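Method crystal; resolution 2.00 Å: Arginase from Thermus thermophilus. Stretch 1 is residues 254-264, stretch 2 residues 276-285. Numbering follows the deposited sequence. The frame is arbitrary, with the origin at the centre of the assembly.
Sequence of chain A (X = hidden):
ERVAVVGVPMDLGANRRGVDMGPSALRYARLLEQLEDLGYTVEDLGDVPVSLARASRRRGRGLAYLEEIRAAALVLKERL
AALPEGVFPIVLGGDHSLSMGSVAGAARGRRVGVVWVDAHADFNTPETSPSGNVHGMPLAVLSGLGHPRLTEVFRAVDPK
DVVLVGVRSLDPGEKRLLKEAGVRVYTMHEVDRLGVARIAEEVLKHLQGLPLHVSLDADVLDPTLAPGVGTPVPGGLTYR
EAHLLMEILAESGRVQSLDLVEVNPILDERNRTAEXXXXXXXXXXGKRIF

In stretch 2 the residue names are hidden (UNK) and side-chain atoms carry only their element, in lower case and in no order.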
ATOM      1  N   ARG A 254     -22.669 -27.907  13.949  1.00 24.45           N
ATOM      2  CA  ARG A 254     -23.675 -26.861  13.838  1.00 24.87           C
ATOM      3  C   ARG A 254     -24.432 -26.782  12.512  1.00 25.05           C
ATOM      4  O   ARG A 254     -25.345 -25.964  12.377  1.00 26.12           O
ATOM      5  CB  ARG A 254     -23.038 -25.500  14.125  1.00 27.59           C
ATOM      6  CG  ARG A 254     -22.655 -25.283  15.585  1.00 28.64           C
ATOM      7  CD  ARG A 254     -22.298 -23.829  15.839  1.00 28.94           C
ATOM      8  NE  ARG A 254     -20.922 -23.473  15.482  1.00 29.86           N
ATOM      9  CZ  ARG A 254     -20.596 -22.474  14.667  1.00 28.25           C
ATOM     10  NH1 ARG A 254     -21.543 -21.734  14.107  1.00 27.94           N
ATOM     11  NH2 ARG A 254     -19.323 -22.186  14.437  1.00 29.24           N
ATOM     12  N   VAL A 255     -24.071 -27.612  11.535  1.00 23.47           N
ATOM     13  CA  VAL A 255     -24.765 -27.581  10.247  1.00 21.24           C
ATOM     14  C   VAL A 255     -26.164 -28.182  10.407  1.00 20.87           C
ATOM     15  O   VAL A 255     -26.314 -29.300  10.904  1.00 19.41           O
ATOM     16  CB  VAL A 255     -23.973 -28.352   9.156  1.00 21.98           C
ATOM     17  CG1 VAL A 255     -24.755 -28.358   7.844  1.00 19.29           C
ATOM     18  CG2 VAL A 255     -22.618 -27.694   8.944  1.00 20.75           C
ATOM     19  N   GLN A 256     -27.180 -27.441   9.975  1.00 19.78           N
ATOM     20  CA  GLN A 256     -28.568 -27.882  10.121  1.00 21.79           C
ATOM     21  C   GLN A 256     -29.352 -28.094   8.825  1.00 21.64           C
ATOM     22  O   GLN A 256     -30.429 -28.688   8.845  1.00 22.92           O
ATOM     23  CB  GLN A 256     -29.339 -26.865  10.965  1.00 22.70           C
ATOM     24  CG  GLN A 256     -29.336 -25.475  10.340  1.00 26.39           C
ATOM     25  CD  GLN A 256     -30.673 -24.758  10.468  1.00 29.28           C
ATOM     26  OE1 GLN A 256     -31.144 -24.488  11.573  1.00 27.96           O
ATOM     27  NE2 GLN A 256     -31.288 -24.448   9.328  1.00 29.38           N
ATOM     28  N   SER A 257     -28.843 -27.591   7.704  1.00 21.58           N
ATOM     29  CA  SER A 257     -29.549 -27.744   6.433  1.00 20.92           C
ATOM     30  C   SER A 257     -28.605 -27.599   5.244  1.00 19.97           C
ATOM     31  O   SER A 257     -27.561 -26.959   5.342  1.00 20.73           O
ATOM     32  CB  SER A 257     -30.691 -26.720   6.340  1.00 20.12           C
ATOM     33  OG  SER A 257     -30.222 -25.415   6.634  1.00 22.64           O
ATOM     34  N   LEU A 258     -28.995 -28.160   4.111  1.00 18.63           N
ATOM     35  CA  LEU A 258     -28.134 -28.137   2.935  1.00 18.82           C
ATOM     36  C   LEU A 258     -28.851 -28.064   1.594  1.00 18.00           C
ATOM     37  O   LEU A 258     -29.876 -28.719   1.407  1.00 17.84           O
ATOM     38  CB  LEU A 258     -27.261 -29.405   2.945  1.00 15.98           C
ATOM     39  CG  LEU A 258     -26.507 -29.797   1.672  1.00 15.42           C
ATOM     40  CD1 LEU A 258     -25.317 -28.871   1.497  1.00 14.36           C
ATOM     41  CD2 LEU A 258     -26.035 -31.235   1.758  1.00 16.67           C
ATOM     42  N   ASP A 259     -28.312 -27.267   0.669  1.00 18.04           N
ATOM     43  CA  ASP A 259     -28.860 -27.200  -0.688  1.00 16.78           C
ATOM     44  C   ASP A 259     -27.780 -27.767  -1.605  1.00 16.01           C
ATOM     45  O   ASP A 259     -26.602 -27.461  -1.433  1.00 14.92           O
ATOM     46  CB  ASP A 259     -29.122 -25.767  -1.183  1.00 18.99           C
ATOM     47  CG  ASP A 259     -29.997 -24.954  -0.256  1.00 20.32           C
ATOM     48  OD1 ASP A 259     -30.943 -25.502   0.335  1.00 22.37           O
ATOM     49  OD2 ASP A 259     -29.731 -23.744  -0.145  1.00 22.90           O
ATOM     50  N   LEU A 260     -28.186 -28.580  -2.576  1.00 16.24           N
ATOM     51  CA  LEU A 260     -27.275 -29.146  -3.571  1.00 16.70           C
ATOM     52  C   LEU A 260     -27.897 -28.643  -4.867  1.00 16.36           C
ATOM     53  O   LEU A 260     -28.869 -29.211  -5.355  1.00 15.08           O
ATOM     54  CB  LEU A 260     -27.292 -30.674  -3.526  1.00 17.17           C
ATOM     55  CG  LEU A 260     -26.779 -31.326  -2.242  1.00 17.99           C
ATOM     56  CD1 LEU A 260     -26.911 -32.841  -2.367  1.00 16.44           C
ATOM     57  CD2 LEU A 260     -25.320 -30.941  -2.004  1.00 17.58           C
ATOM     58  N   VAL A 261     -27.346 -27.566  -5.414  1.00 15.67           N
ATOM     59  CA  VAL A 261     -27.927 -26.950  -6.599  1.00 17.48           C
ATOM     60  C   VAL A 261     -27.076 -26.854  -7.857  1.00 18.25           C
ATOM     61  O   VAL A 261     -25.887 -27.150  -7.857  1.00 17.87           O
ATOM     62  CB  VAL A 261     -28.390 -25.507  -6.271  1.00 17.70           C
ATOM     63  CG1 VAL A 261     -29.353 -25.511  -5.077  1.00 19.46           C
ATOM     64  CG2 VAL A 261     -27.172 -24.640  -5.947  1.00 16.46           C
ATOM     65  N   GLU A 262     -27.739 -26.415  -8.925  1.00 20.69           N
ATOM     66  CA  GLU A 262     -27.144 -26.178 -10.235  1.00 21.82           C
ATOM     67  C   GLU A 262     -26.538 -27.373 -10.982  1.00 22.02           C
ATOM     68  O   GLU A 262     -25.736 -27.193 -11.898  1.00 21.61           O
ATOM     69  CB  GLU A 262     -26.119 -25.046 -10.115  1.00 22.56           C
ATOM     70  CG  GLU A 262     -26.722 -23.688  -9.705  1.00 26.13           C
ATOM     71  CD  GLU A 262     -27.469 -22.994 -10.844  1.00 28.64           C
ATOM     72  OE1 GLU A 262     -26.976 -23.033 -11.988  1.00 30.42           O
ATOM     73  OE2 GLU A 262     -28.539 -22.395 -10.600  1.00 29.74           O
ATOM     74  N   VAL A 263     -26.914 -28.586 -10.602  1.00 21.89           N
ATOM     75  CA  VAL A 263     -26.419 -29.763 -11.307  1.00 22.50           C
ATOM     76  C   VAL A 263     -27.176 -29.828 -12.645  1.00 22.24           C
ATOM     77  O   VAL A 263     -28.409 -29.816 -12.668  1.00 21.30           O
ATOM     78  CB  VAL A 263     -26.685 -31.060 -10.496  1.00 22.64           C
ATOM     79  CG1 VAL A 263     -26.266 -32.279 -11.303  1.00 21.55           C
ATOM     80  CG2 VAL A 263     -25.919 -31.012  -9.180  1.00 21.08           C
ATOM     81  N   ASN A 264     -26.440 -29.890 -13.751  1.00 22.56           N
ATOM     82  CA  ASN A 264     -27.055 -29.934 -15.079  1.00 23.46           C
ATOM     83  C   ASN A 264     -26.557 -31.167 -15.827  1.00 23.44           C
ATOM     84  O   ASN A 264     -25.520 -31.130 -16.484  1.00 21.16           O
ATOM     85  CB  ASN A 264     -26.696 -28.672 -15.870  1.00 25.15           C
ATOM     86  CG  ASN A 264     -27.532 -28.513 -17.131  1.00 26.99           C
ATOM     87  OD1 ASN A 264     -28.020 -29.490 -17.690  1.00 28.22           O
ATOM     88  ND2 ASN A 264     -27.689 -27.273 -17.588  1.00 29.88           N
ATOM     89  N   UNK A 276     -20.379 -36.113  -7.524  1.00 18.66           N
ATOM     90  CA  UNK A 276     -19.479 -35.262  -6.751  1.00 19.12           C
ATOM     91  C   UNK A 276     -20.232 -34.633  -5.588  1.00 17.85           C
ATOM     92  O   UNK A 276     -19.796 -34.709  -4.439  1.00 17.36           O
ATOM     93  c   UNK A 276     -18.917 -34.129  -7.613  1.00 23.24           C
ATOM     94  s   UNK A 276     -16.191 -34.691  -7.639  1.00 42.54           S
ATOM     95  c   UNK A 276     -16.330 -33.400  -6.377  1.00 37.07           C
ATOM     96  c   UNK A 276     -17.752 -34.488  -8.525  1.00 32.39           C
ATOM     97  N   UNK A 277     -21.358 -33.995  -5.892  1.00 16.14           N
ATOM     98  CA  UNK A 277     -22.144 -33.338  -4.857  1.00 16.58           C
ATOM     99  C   UNK A 277     -22.724 -34.301  -3.835  1.00 15.86           C
ATOM    100  O   UNK A 277     -22.858 -33.958  -2.668  1.00 16.29           O
ATOM    101  c   UNK A 277     -23.263 -32.500  -5.479  1.00 17.85           C
ATOM    102  c   UNK A 277     -22.932 -31.009  -5.621  1.00 18.61           C
ATOM    103  c   UNK A 277     -21.720 -30.829  -6.514  1.00 20.68           C
ATOM    104  c   UNK A 277     -24.127 -30.271  -6.205  1.00 20.27           C
ATOM    105  N   UNK A 278     -23.095 -35.499  -4.261  1.00 15.22           N
ATOM    106  CA  UNK A 278     -23.619 -36.451  -3.298  1.00 16.04           C
ATOM    107  C   UNK A 278     -22.504 -36.783  -2.304  1.00 14.62           C
ATOM    108  O   UNK A 278     -22.731 -36.821  -1.096  1.00 14.77           O
ATOM    109  c   UNK A 278     -24.371 -38.804  -2.917  1.00 16.98           C
ATOM    110  c   UNK A 278     -25.395 -37.463  -4.749  1.00 13.30           C
ATOM    111  c   UNK A 278     -24.114 -37.745  -3.972  1.00 15.02           C
ATOM    112  N   UNK A 279     -21.297 -37.002  -2.817  1.00 14.35           N
ATOM    113  CA  UNK A 279     -20.184 -37.322  -1.944  1.00 14.36           C
ATOM    114  C   UNK A 279     -19.926 -36.196  -0.962  1.00 16.23           C
ATOM    115  O   UNK A 279     -19.622 -36.443   0.208  1.00 16.42           O
ATOM    116  N   UNK A 280     -20.045 -34.957  -1.431  1.00 15.53           N
ATOM    117  CA  UNK A 280     -19.818 -33.807  -0.567  1.00 16.35           C
ATOM    118  C   UNK A 280     -20.896 -33.735   0.507  1.00 16.54           C
ATOM    119  O   UNK A 280     -20.603 -33.383   1.643  1.00 17.45           O
ATOM    120  c   UNK A 280     -17.296 -32.263  -1.385  1.00 14.00           C
ATOM    121  c   UNK A 280     -19.774 -32.511  -1.386  1.00 16.11           C
ATOM    122  c   UNK A 280     -18.528 -32.399  -2.271  1.00 15.79           C
ATOM    123  c   UNK A 280     -18.640 -31.202  -3.214  1.00 16.56           C
ATOM    124  N   UNK A 281     -22.130 -34.082   0.163  1.00 16.13           N
ATOM    125  CA  UNK A 281     -23.203 -34.070   1.161  1.00 17.36           C
ATOM    126  C   UNK A 281     -22.877 -35.080   2.263  1.00 17.98           C
ATOM    127  O   UNK A 281     -23.077 -34.806   3.447  1.00 19.06           O
ATOM    128  c   UNK A 281     -24.542 -34.421   0.521  1.00 16.96           C
ATOM    129  N   UNK A 282     -22.371 -36.249   1.875  1.00 18.85           N
ATOM    130  CA  UNK A 282     -22.033 -37.280   2.849  1.00 18.98           C
ATOM    131  C   UNK A 282     -20.970 -36.765   3.823  1.00 19.74           C
ATOM    132  O   UNK A 282     -21.079 -36.962   5.039  1.00 20.12           O
ATOM    133  c   UNK A 282     -22.538 -39.187   1.149  1.00 19.44           C
ATOM    134  c   UNK A 282     -21.548 -38.545   2.134  1.00 17.93           C
ATOM    135  c   UNK A 282     -21.873 -40.409   0.506  1.00 20.43           C
ATOM    136  c   UNK A 282     -23.836 -39.583   1.865  1.00 18.20           C
ATOM    137  N   UNK A 283     -19.951 -36.091   3.299  1.00 19.06           N
ATOM    138  CA  UNK A 283     -18.911 -35.553   4.166  1.00 19.90           C
ATOM    139  C   UNK A 283     -19.490 -34.489   5.091  1.00 20.89           C
ATOM    140  O   UNK A 283     -19.128 -34.411   6.267  1.00 22.29           O
ATOM    141  o   UNK A 283     -17.093 -35.919   2.600  1.00 18.74           O
ATOM    142  c   UNK A 283     -17.779 -34.936   3.347  1.00 20.23           C
ATOM    143  N   UNK A 284     -20.384 -33.661   4.564  1.00 20.61           N
ATOM    144  CA  UNK A 284     -20.985 -32.618   5.382  1.00 20.17           C
ATOM    145  C   UNK A 284     -21.810 -33.226   6.506  1.00 20.70           C
ATOM    146  O   UNK A 284     -21.928 -32.646   7.587  1.00 20.19           O
ATOM    147  c   UNK A 284     -21.340 -29.575   5.714  1.00 20.63           C
ATOM    148  c   UNK A 284     -22.456 -30.501   5.269  1.00 22.40           C
ATOM    149  c   UNK A 284     -23.420 -29.756   4.359  1.00 20.81           C
ATOM    150  c   UNK A 284     -21.867 -31.704   4.529  1.00 19.85           C
ATOM    151  N   UNK A 285     -22.390 -34.394   6.249  1.00 21.07           N
ATOM    152  CA  UNK A 285     -23.195 -35.065   7.257  1.00 21.90           C
ATOM    153  C   UNK A 285     -22.445 -36.075   8.137  1.00 21.93           C
ATOM    154  O   UNK A 285     -23.050 -36.946   8.753  1.00 22.18           O
ATOM    155  c   UNK A 285     -24.413 -35.720   6.597  1.00 23.46           C
ATOM    156  c   UNK A 285     -25.611 -34.758   6.509  1.00 27.09           C
ATOM    157  c   UNK A 285     -26.786 -35.469   5.881  1.00 29.75           C
ATOM    158  c   UNK A 285     -25.242 -33.516   5.702  1.00 27.88           C
TER

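Residues 276-284 of stretch 2 are helical and run almost antiparallel to the strand of residues 255-261, at 168° and with a closest axial approach of 9.6 Å. Position 276 carries three carbons and one sulfur in an unbranched chain, with the sulfur between the second carbon and the last; it is out of reach of stretch 1. A thioether of this shape is Met276.

Position 277 has four carbons, forked at the second, and its CA-to-CB bond points toward the strand. One terminal carbon lies 3.6 Å from CG2 of Val263, and the same carbon is 4.2 Å from CB of Leu260. The fork after one methylene makes this Leu277, and the carbon in question is CD2, which also lies 3.9 Å from the backbone O of Val261. At 278 there are three carbons, the first carrying the other two, directed away from the strand: Val278.

Position 279 has no side-chain atoms and is Gly279. Nothing of stretch 1 comes near the place a CB would occupy, so the strand does not account for the absence of a side chain. Position 280 again shows four carbons forked at the second; it points sideways and makes no contact within 4.5 Å. It is Leu280.

A single carbon marks position 281. It faces the strand, 3.7 Å from CD2 of Leu258 and 4.1 Å from CD1 of Leu260, so that one methyl meets two leucines. This is Ala281. Position 282 bears four carbons, forked at the second, on a bond that points away from the strand; it is Leu282. At 283 one carbon is followed by one oxygen, out of reach of stretch 1 and hydrogen-bonded elsewhere in the structure: Ser283.

Position 284 has four carbons forked at the second and points toward the strand. One branch ends 3.5 Å from CD1 of Leu258, the other 4.0 Å from CG2 of Val255. It is Leu284, with CD2 the nearer to Leu258 and CD1 to Val255. Position 285, also four carbons forked at the second, has left helical phi/psi; its CB is directed sideways, although the side-chain end comes nearer to the strand. It is Leu285.

The contact is wholly apolar in its side chains, and no hydrogen bond crosses it. Spacings of four and three residues bring Leu277, Ala281 and Leu284 onto one helical face, where they meet Val255, Leu258, Leu260 and Val263. The two stretches bury 393 Å² between them, both sides summed.

Stretch 2, residues 276-285: MLVGLALSLL
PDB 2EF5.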